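PDB 2NYX: probable transcriptional regulatory protein, Rv1404, which probably binds DNA and regulates transcription in Mycobacterium tuberculosis, as a dimeric member of the MarR family of winged helix-turn-helix proteins. Local coordinates for residues R49-L54 with A103-R108. Residues are numbered along the deposited sequence; the frame is centred on the assembly and turned at random.
Sequences RTLVIL and AALTKR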
loop_
_atom_site.group_PDB
_atom_site.type_symbol
_atom_site.label_atom_id
_atom_site.label_comp_id
_atom_site.label_asym_id
_atom_site.label_seq_id
_atom_site.Cartn_x
_atom_site.Cartn_y
_atom_site.Cartn_z
ATOM N N ARG B 49 -2.885 5.224 6.171
ATOM C CA ARG B 49 -1.705 6.083 6.151
ATOM C C ARG B 49 -1.890 7.331 7.041
ATOM O O ARG B 49 -0.996 7.693 7.812
ATOM C CB ARG B 49 -1.331 6.451 4.705
ATOM C CG ARG B 49 -0.091 7.322 4.569
ATOM C CD ARG B 49 1.128 6.655 5.197
ATOM N NE ARG B 49 2.250 7.571 5.376
ATOM C CZ ARG B 49 3.417 7.219 5.911
ATOM N NH1 ARG B 49 3.624 5.969 6.299
ATOM N NH2 ARG B 49 4.386 8.106 6.050
ATOM N N THR B 50 -3.057 7.965 6.940
ATOM C CA THR B 50 -3.451 9.070 7.829
ATOM C C THR B 50 -3.196 8.720 9.290
ATOM O O THR B 50 -2.659 9.529 10.049
ATOM C CB THR B 50 -4.945 9.424 7.647
ATOM O OG1 THR B 50 -5.171 9.811 6.297
ATOM C CG2 THR B 50 -5.371 10.563 8.548
ATOM N N LEU B 51 -3.586 7.514 9.686
ATOM C CA LEU B 51 -3.421 7.094 11.079
ATOM C C LEU B 51 -1.948 6.964 11.460
ATOM O O LEU B 51 -1.560 7.373 12.540
ATOM C CB LEU B 51 -4.173 5.791 11.364
ATOM C CG LEU B 51 -5.681 5.729 11.115
ATOM C CD1 LEU B 51 -6.201 4.386 11.529
ATOM C CD2 LEU B 51 -6.393 6.815 11.864
ATOM N N VAL B 52 -1.135 6.425 10.558
ATOM C CA VAL B 52 0.286 6.243 10.815
ATOM C C VAL B 52 0.990 7.582 10.911
ATOM O O VAL B 52 1.830 7.789 11.793
ATOM C CB VAL B 52 0.962 5.350 9.744
ATOM C CG1 VAL B 52 2.475 5.292 9.966
ATOM C CG2 VAL B 52 0.354 3.954 9.779
ATOM N N ILE B 53 0.640 8.497 10.015
ATOM C CA ILE B 53 1.186 9.852 10.074
ATOM C C ILE B 53 0.856 10.479 11.430
ATOM O O ILE B 53 1.709 11.127 12.047
ATOM C CB ILE B 53 0.705 10.719 8.894
ATOM C CG1 ILE B 53 1.062 10.039 7.570
ATOM C CG2 ILE B 53 1.350 12.093 8.935
ATOM C CD1 ILE B 53 0.777 10.870 6.334
ATOM N N LEU B 54 -0.358 10.238 11.918
ATOM C CA LEU B 54 -0.766 10.811 13.201
ATOM C C LEU B 54 -0.029 10.221 14.414
ATOM O O LEU B 54 0.265 10.954 15.371
ATOM C CB LEU B 54 -2.294 10.831 13.373
ATOM C CG LEU B 54 -3.012 11.880 12.511
ATOM C CD1 LEU B 54 -4.519 11.783 12.657
ATOM C CD2 LEU B 54 -2.545 13.297 12.840
ATOM N N ALA B 103 -5.881 17.547 14.160
ATOM C CA ALA B 103 -6.309 16.145 14.114
ATOM C C ALA B 103 -5.361 15.268 14.931
ATOM O O ALA B 103 -4.146 15.401 14.840
ATOM C CB ALA B 103 -6.363 15.656 12.673
ATOM N N ALA B 104 -5.915 14.356 15.714
ATOM C CA ALA B 104 -5.092 13.466 16.531
ATOM C C ALA B 104 -5.728 12.101 16.696
ATOM O O ALA B 104 -6.939 11.947 16.537
ATOM C CB ALA B 104 -4.798 14.087 17.904
ATOM N N LEU B 105 -4.899 11.113 17.019
ATOM C CA LEU B 105 -5.382 9.758 17.219
ATOM C C LEU B 105 -6.168 9.582 18.504
ATOM O O LEU B 105 -5.902 10.199 19.529
ATOM C CB LEU B 105 -4.236 8.746 17.196
ATOM C CG LEU B 105 -3.667 8.328 15.842
ATOM C CD1 LEU B 105 -2.516 7.365 16.045
ATOM C CD2 LEU B 105 -4.749 7.710 14.947
ATOM N N THR B 106 -7.139 8.699 18.399
ATOM C CA THR B 106 -7.928 8.197 19.484
ATOM C C THR B 106 -7.277 6.899 19.978
ATOM O O THR B 106 -6.453 6.316 19.278
ATOM C CB THR B 106 -9.329 7.976 18.925
ATOM O OG1 THR B 106 -10.227 8.924 19.513
ATOM C CG2 THR B 106 -9.813 6.594 19.169
ATOM N N LYS B 107 -7.621 6.453 21.182
ATOM C CA LYS B 107 -7.068 5.200 21.719
ATOM C C LYS B 107 -7.261 4.039 20.734
ATOM O O LYS B 107 -6.328 3.294 20.438
ATOM C CB LYS B 107 -7.700 4.850 23.066
ATOM C CG LYS B 107 -6.749 4.169 24.062
ATOM C CD LYS B 107 -5.958 2.987 23.461
ATOM C CE LYS B 107 -4.574 2.810 24.123
ATOM N NZ LYS B 107 -3.617 3.957 23.912
ATOM N N ARG B 108 -8.490 3.908 20.246
ATOM C CA ARG B 108 -8.878 2.913 19.267
ATOM C C ARG B 108 -8.088 3.089 17.985
ATOM O O ARG B 108 -7.668 2.109 17.388
ATOM C CB ARG B 108 -10.380 3.015 19.022
ATOM C CG ARG B 108 -10.880 2.413 17.742
ATOM C CD ARG B 108 -12.193 1.706 17.975
ATOM N NE ARG B 108 -13.193 2.070 16.978
ATOM C CZ ARG B 108 -14.450 2.397 17.264
ATOM N NH1 ARG B 108 -14.880 2.387 18.525
ATOM N NH2 ARG B 108 -15.290 2.716 16.280
HETATM O O HOH W 1 -2.231 11.654 17.515
#
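L54 and L51, about one helical turn apart on 49-54, touch the segment 103-108, whose strand 103-105 runs almost perpendicular to the helix at 88°, the two axes 8.1 Å apart at their closest. The backbones come nearest at L54 and A104, whose CA atoms are 6.1 Å apart. A water bridges the two backbones, accepting from L105 N at 2.8 Å and donating weakly to L54 O. L54 points at the strand: its CD2 lies 3.3 Å from A103 O, and its CD1 faces A103 CB, a methyl small enough to leave room for the leucine fork. L105 touches both helix leucines, and its CD1 lies 3.6 Å from L51 O. With CG anti to its own carbonyl carbon (chi1 -78°), L105 brings that atom to 3.8 Å from L54 CB, while its CD2 meets L51 CD2 at 3.6 Å, the two side chains crossing at about a right angle. The forked, apolar leucines suit a buried site where a polar group would need a partner. Within the winged helix-turn-helix domain, the contact packs helix 45-57 against strand 102-105, the middle strand of the antiparallel sheet. A103 and A104 pair through their backbones with I60 and D90 on the flanking strands, and L51 continues the apolar packing onto V112 and V113 of helix 107-128.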